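Local structure of 3-carboxy-cis,cis-muconate cycloisomerase (Pseudomonas putida, 1RE5) at residues Glu39-Ile53 and Ile89-Leu102. The protein is a largely helical enzyme of the fumarase/aspartase-type lyase superfamily, whose members assemble as tetramers. Residues are numbered along the deposited sequence; the frame is centred on the assembly and turned at random.
Sequences EASAGLVPHSAVAAI and IATGVPEAERYVHL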
loop_
_atom_site.group_PDB
_atom_site.type_symbol
_atom_site.label_atom_id
_atom_site.label_comp_id
_atom_site.label_asym_id
_atom_site.label_seq_id
_atom_site.Cartn_x
_atom_site.Cartn_y
_atom_site.Cartn_z
ATOM N N GLU D 39 -30.044 30.263 -5.712
ATOM C CA GLU D 39 -30.545 30.562 -7.044
ATOM C C GLU D 39 -31.767 31.475 -6.976
ATOM O O GLU D 39 -32.035 32.246 -7.908
ATOM C CB GLU D 39 -30.864 29.260 -7.787
ATOM C CG GLU D 39 -29.640 28.374 -7.952
ATOM C CD GLU D 39 -29.909 27.142 -8.784
ATOM O OE1 GLU D 39 -30.859 26.391 -8.458
ATOM O OE2 GLU D 39 -29.162 26.920 -9.762
ATOM N N ALA D 40 -32.497 31.400 -5.862
ATOM C CA ALA D 40 -33.674 32.239 -5.679
ATOM C C ALA D 40 -33.223 33.697 -5.641
ATOM O O ALA D 40 -33.802 34.556 -6.301
ATOM C CB ALA D 40 -34.379 31.879 -4.384
ATOM N N SER D 41 -32.171 33.960 -4.874
ATOM C CA SER D 41 -31.629 35.304 -4.740
ATOM C C SER D 41 -30.939 35.785 -6.007
ATOM O O SER D 41 -30.369 36.876 -6.028
ATOM C CB SER D 41 -30.632 35.347 -3.590
ATOM O OG SER D 41 -29.591 34.415 -3.815
ATOM N N ALA D 42 -30.979 34.967 -7.053
ATOM C CA ALA D 42 -30.367 35.326 -8.329
ATOM C C ALA D 42 -31.491 35.454 -9.350
ATOM O O ALA D 42 -31.268 35.783 -10.521
ATOM C CB ALA D 42 -29.387 34.251 -8.757
ATOM N N GLY D 43 -32.704 35.174 -8.878
ATOM C CA GLY D 43 -33.881 35.260 -9.716
ATOM C C GLY D 43 -34.100 34.057 -10.607
ATOM O O GLY D 43 -34.627 34.194 -11.709
ATOM N N LEU D 44 -33.705 32.876 -10.147
ATOM C CA LEU D 44 -33.883 31.670 -10.944
ATOM C C LEU D 44 -34.941 30.751 -10.346
ATOM O O LEU D 44 -35.451 29.853 -11.022
ATOM C CB LEU D 44 -32.562 30.913 -11.065
ATOM C CG LEU D 44 -31.622 31.310 -12.202
ATOM C CD1 LEU D 44 -32.336 31.063 -13.518
ATOM C CD2 LEU D 44 -31.201 32.766 -12.079
ATOM N N VAL D 45 -35.277 30.976 -9.080
ATOM C CA VAL D 45 -36.269 30.146 -8.404
ATOM C C VAL D 45 -37.216 30.951 -7.514
ATOM O O VAL D 45 -36.784 31.804 -6.729
ATOM C CB VAL D 45 -35.584 29.045 -7.533
ATOM C CG1 VAL D 45 -36.616 28.318 -6.661
ATOM C CG2 VAL D 45 -34.874 28.051 -8.436
ATOM N N PRO D 46 -38.529 30.680 -7.625
ATOM C CA PRO D 46 -39.544 31.375 -6.826
ATOM C C PRO D 46 -39.376 31.059 -5.344
ATOM O O PRO D 46 -39.343 29.886 -4.948
ATOM C CB PRO D 46 -40.856 30.825 -7.381
ATOM C CG PRO D 46 -40.478 29.426 -7.802
ATOM C CD PRO D 46 -39.153 29.657 -8.489
ATOM N N HIS D 47 -39.268 32.110 -4.535
ATOM C CA HIS D 47 -39.101 31.974 -3.089
ATOM C C HIS D 47 -40.058 30.976 -2.433
ATOM O O HIS D 47 -39.764 30.421 -1.372
ATOM C CB HIS D 47 -39.249 33.344 -2.431
ATOM C CG HIS D 47 -38.103 34.261 -2.708
ATOM N ND1 HIS D 47 -36.967 34.291 -1.924
ATOM C CD2 HIS D 47 -37.890 35.147 -3.713
ATOM C CE1 HIS D 47 -36.106 35.156 -2.435
ATOM N NE2 HIS D 47 -36.642 35.688 -3.520
ATOM N N SER D 48 -41.204 30.747 -3.061
ATOM C CA SER D 48 -42.180 29.812 -2.519
ATOM C C SER D 48 -41.658 28.382 -2.628
ATOM O O SER D 48 -41.996 27.523 -1.801
ATOM C CB SER D 48 -43.506 29.947 -3.271
ATOM O OG SER D 48 -43.298 29.894 -4.674
ATOM N N ALA D 49 -40.841 28.133 -3.655
ATOM C CA ALA D 49 -40.252 26.812 -3.888
ATOM C C ALA D 49 -39.121 26.566 -2.884
ATOM O O ALA D 49 -38.951 25.454 -2.381
ATOM C CB ALA D 49 -39.715 26.717 -5.321
ATOM N N VAL D 50 -38.356 27.619 -2.598
ATOM C CA VAL D 50 -37.248 27.540 -1.659
ATOM C C VAL D 50 -37.723 26.940 -0.348
ATOM O O VAL D 50 -37.068 26.069 0.227
ATOM C CB VAL D 50 -36.662 28.932 -1.377
ATOM C CG1 VAL D 50 -35.501 28.818 -0.392
ATOM C CG2 VAL D 50 -36.211 29.573 -2.684
ATOM N N ALA D 51 -38.872 27.411 0.118
ATOM C CA ALA D 51 -39.445 26.924 1.365
ATOM C C ALA D 51 -39.866 25.458 1.247
ATOM O O ALA D 51 -39.675 24.679 2.178
ATOM C CB ALA D 51 -40.641 27.784 1.750
ATOM N N ALA D 52 -40.440 25.088 0.104
ATOM C CA ALA D 52 -40.887 23.711 -0.124
ATOM C C ALA D 52 -39.710 22.739 -0.076
ATOM O O ALA D 52 -39.768 21.700 0.586
ATOM C CB ALA D 52 -41.584 23.605 -1.475
ATOM N N ILE D 53 -38.648 23.097 -0.789
ATOM C CA ILE D 53 -37.437 22.298 -0.853
ATOM C C ILE D 53 -36.797 22.105 0.526
ATOM O O ILE D 53 -36.563 20.970 0.945
ATOM C CB ILE D 53 -36.431 22.950 -1.819
ATOM C CG1 ILE D 53 -36.980 22.866 -3.245
ATOM C CG2 ILE D 53 -35.070 22.273 -1.710
ATOM C CD1 ILE D 53 -36.174 23.644 -4.267
ATOM N N ILE D 89 -41.289 16.569 -2.581
ATOM C CA ILE D 89 -41.691 17.950 -2.778
ATOM C C ILE D 89 -42.979 18.000 -3.607
ATOM O O ILE D 89 -43.740 18.965 -3.519
ATOM C CB ILE D 89 -40.576 18.747 -3.501
ATOM C CG1 ILE D 89 -39.361 18.877 -2.581
ATOM C CG2 ILE D 89 -41.086 20.118 -3.924
ATOM C CD1 ILE D 89 -38.200 19.627 -3.204
ATOM N N ALA D 90 -43.221 16.957 -4.401
ATOM C CA ALA D 90 -44.415 16.892 -5.248
ATOM C C ALA D 90 -45.681 16.745 -4.413
ATOM O O ALA D 90 -46.721 17.313 -4.743
ATOM C CB ALA D 90 -44.304 15.733 -6.228
ATOM N N THR D 91 -45.589 15.979 -3.331
ATOM C CA THR D 91 -46.723 15.765 -2.436
ATOM C C THR D 91 -47.356 17.076 -1.966
ATOM O O THR D 91 -48.581 17.207 -1.917
ATOM C CB THR D 91 -46.294 14.972 -1.186
ATOM O OG1 THR D 91 -45.927 13.645 -1.574
ATOM C CG2 THR D 91 -47.428 14.910 -0.167
ATOM N N GLY D 92 -46.513 18.041 -1.610
ATOM C CA GLY D 92 -47.009 19.322 -1.137
ATOM C C GLY D 92 -47.110 20.399 -2.205
ATOM O O GLY D 92 -48.206 20.796 -2.593
ATOM N N VAL D 93 -45.964 20.878 -2.676
ATOM C CA VAL D 93 -45.916 21.920 -3.695
ATOM C C VAL D 93 -45.414 21.339 -5.023
ATOM O O VAL D 93 -44.253 21.521 -5.395
ATOM C CB VAL D 93 -44.983 23.063 -3.235
ATOM C CG1 VAL D 93 -44.975 24.187 -4.250
ATOM C CG2 VAL D 93 -45.430 23.572 -1.877
ATOM N N PRO D 94 -46.298 20.640 -5.758
ATOM C CA PRO D 94 -46.018 20.002 -7.050
ATOM C C PRO D 94 -45.226 20.831 -8.060
ATOM O O PRO D 94 -44.382 20.289 -8.780
ATOM C CB PRO D 94 -47.412 19.659 -7.571
ATOM C CG PRO D 94 -48.162 19.365 -6.328
ATOM C CD PRO D 94 -47.722 20.485 -5.410
ATOM N N GLU D 95 -45.497 22.132 -8.122
ATOM C CA GLU D 95 -44.806 22.996 -9.076
ATOM C C GLU D 95 -43.450 23.496 -8.591
ATOM O O GLU D 95 -42.812 24.328 -9.246
ATOM C CB GLU D 95 -45.689 24.190 -9.472
ATOM C CG GLU D 95 -46.035 25.168 -8.353
ATOM C CD GLU D 95 -46.936 24.566 -7.285
ATOM O OE1 GLU D 95 -47.745 23.665 -7.610
ATOM O OE2 GLU D 95 -46.845 25.011 -6.119
ATOM N N ALA D 96 -43.011 22.988 -7.442
ATOM C CA ALA D 96 -41.715 23.362 -6.895
ATOM C C ALA D 96 -40.695 22.319 -7.361
ATOM O O ALA D 96 -39.501 22.606 -7.475
ATOM C CB ALA D 96 -41.782 23.400 -5.374
ATOM N N GLU D 97 -41.191 21.118 -7.651
ATOM C CA GLU D 97 -40.366 19.997 -8.098
ATOM C C GLU D 97 -39.380 20.291 -9.223
ATOM O O GLU D 97 -38.290 19.726 -9.250
ATOM C CB GLU D 97 -41.259 18.831 -8.537
ATOM C CG GLU D 97 -40.487 17.580 -8.942
ATOM C CD GLU D 97 -41.393 16.442 -9.391
ATOM O OE1 GLU D 97 -42.379 16.145 -8.681
ATOM O OE2 GLU D 97 -41.113 15.836 -10.448
ATOM N N ARG D 98 -39.751 21.164 -10.151
ATOM C CA ARG D 98 -38.883 21.476 -11.287
ATOM C C ARG D 98 -37.667 22.351 -10.976
ATOM O O ARG D 98 -36.834 22.586 -11.854
ATOM C CB ARG D 98 -39.709 22.142 -12.397
ATOM C CG ARG D 98 -40.063 23.603 -12.123
ATOM C CD ARG D 98 -41.142 24.101 -13.063
ATOM N NE ARG D 98 -42.453 23.552 -12.723
ATOM C CZ ARG D 98 -43.567 23.798 -13.407
ATOM N NH1 ARG D 98 -43.532 24.587 -14.478
ATOM N NH2 ARG D 98 -44.720 23.262 -13.020
ATOM N N TYR D 99 -37.553 22.822 -9.738
ATOM C CA TYR D 99 -36.439 23.691 -9.364
ATOM C C TYR D 99 -35.325 23.021 -8.559
ATOM O O TYR D 99 -34.233 23.580 -8.391
ATOM C CB TYR D 99 -36.969 24.899 -8.582
ATOM C CG TYR D 99 -37.880 25.800 -9.385
ATOM C CD1 TYR D 99 -39.272 25.738 -9.240
ATOM C CD2 TYR D 99 -37.350 26.713 -10.298
ATOM C CE1 TYR D 99 -40.110 26.567 -9.988
ATOM C CE2 TYR D 99 -38.174 27.542 -11.049
ATOM C CZ TYR D 99 -39.552 27.468 -10.892
ATOM O OH TYR D 99 -40.349 28.309 -11.641
ATOM N N VAL D 100 -35.594 21.823 -8.059
ATOM C CA VAL D 100 -34.605 21.117 -7.268
ATOM C C VAL D 100 -33.423 20.672 -8.126
ATOM O O VAL D 100 -33.597 20.228 -9.266
ATOM C CB VAL D 100 -35.235 19.877 -6.575
ATOM C CG1 VAL D 100 -35.758 18.911 -7.612
ATOM C CG2 VAL D 100 -34.209 19.192 -5.692
ATOM N N HIS D 101 -32.218 20.829 -7.577
ATOM C CA HIS D 101 -30.985 20.407 -8.242
ATOM C C HIS D 101 -30.782 21.098 -9.587
ATOM O O HIS D 101 -30.182 20.533 -10.495
ATOM C CB HIS D 101 -31.029 18.878 -8.409
ATOM C CG HIS D 101 -29.697 18.247 -8.660
ATOM N ND1 HIS D 101 -29.233 17.959 -9.927
ATOM C CD2 HIS D 101 -28.728 17.845 -7.805
ATOM C CE1 HIS D 101 -28.037 17.404 -9.841
ATOM N NE2 HIS D 101 -27.707 17.324 -8.565
ATOM N N LEU D 102 -31.262 22.330 -9.701
ATOM C CA LEU D 102 -31.155 23.085 -10.949
ATOM C C LEU D 102 -29.747 23.544 -11.341
ATOM O O LEU D 102 -29.096 24.298 -10.607
ATOM C CB LEU D 102 -32.073 24.311 -10.896
ATOM C CG LEU D 102 -32.101 25.200 -12.152
ATOM C CD1 LEU D 102 -32.666 24.410 -13.328
ATOM C CD2 LEU D 102 -32.939 26.450 -11.895
#
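One face of the Y99 phenol ring takes P46, whose CD sits 3.5 Å from the ring centroid and 20° off its normal, a CH-pi contact; the opposite face carries the aliphatic CG of R98, offset toward the rim. V45 CG2, A49 CB and the carbonyl oxygen of L44 approach the ring obliquely, V45 CG2 coming to 3.4 Å from Y99 CD2. In V45, CG1 lies anti to the backbone N (chi1 171°), which leaves both methyls against Y99 CB and CG. The ring lies against the L44-P46 end of the link between helices 21-40 and 47-56. P46 suits the N-cap position, where no helix bond needs its N-H. In this lyase fold the contact joins that link and the start of helix 47-56 to the end of helix 78-92 and the following loop, about 42 Å from the chain's centre to its own; Y99 OH bonds weakly to R381 of a second subunit. The alanines of helix 47-56 permit close approach: A96 CB lies 3.9 Å from A49 CB, while A52 CB meets V93 CB at 3.9 Å. Beyond them I53 CG1 meets I89 CD1 at 3.5 Å, the two branched chains crossing at an angle. E39 OE1 lies 3.4 Å from L102 CB.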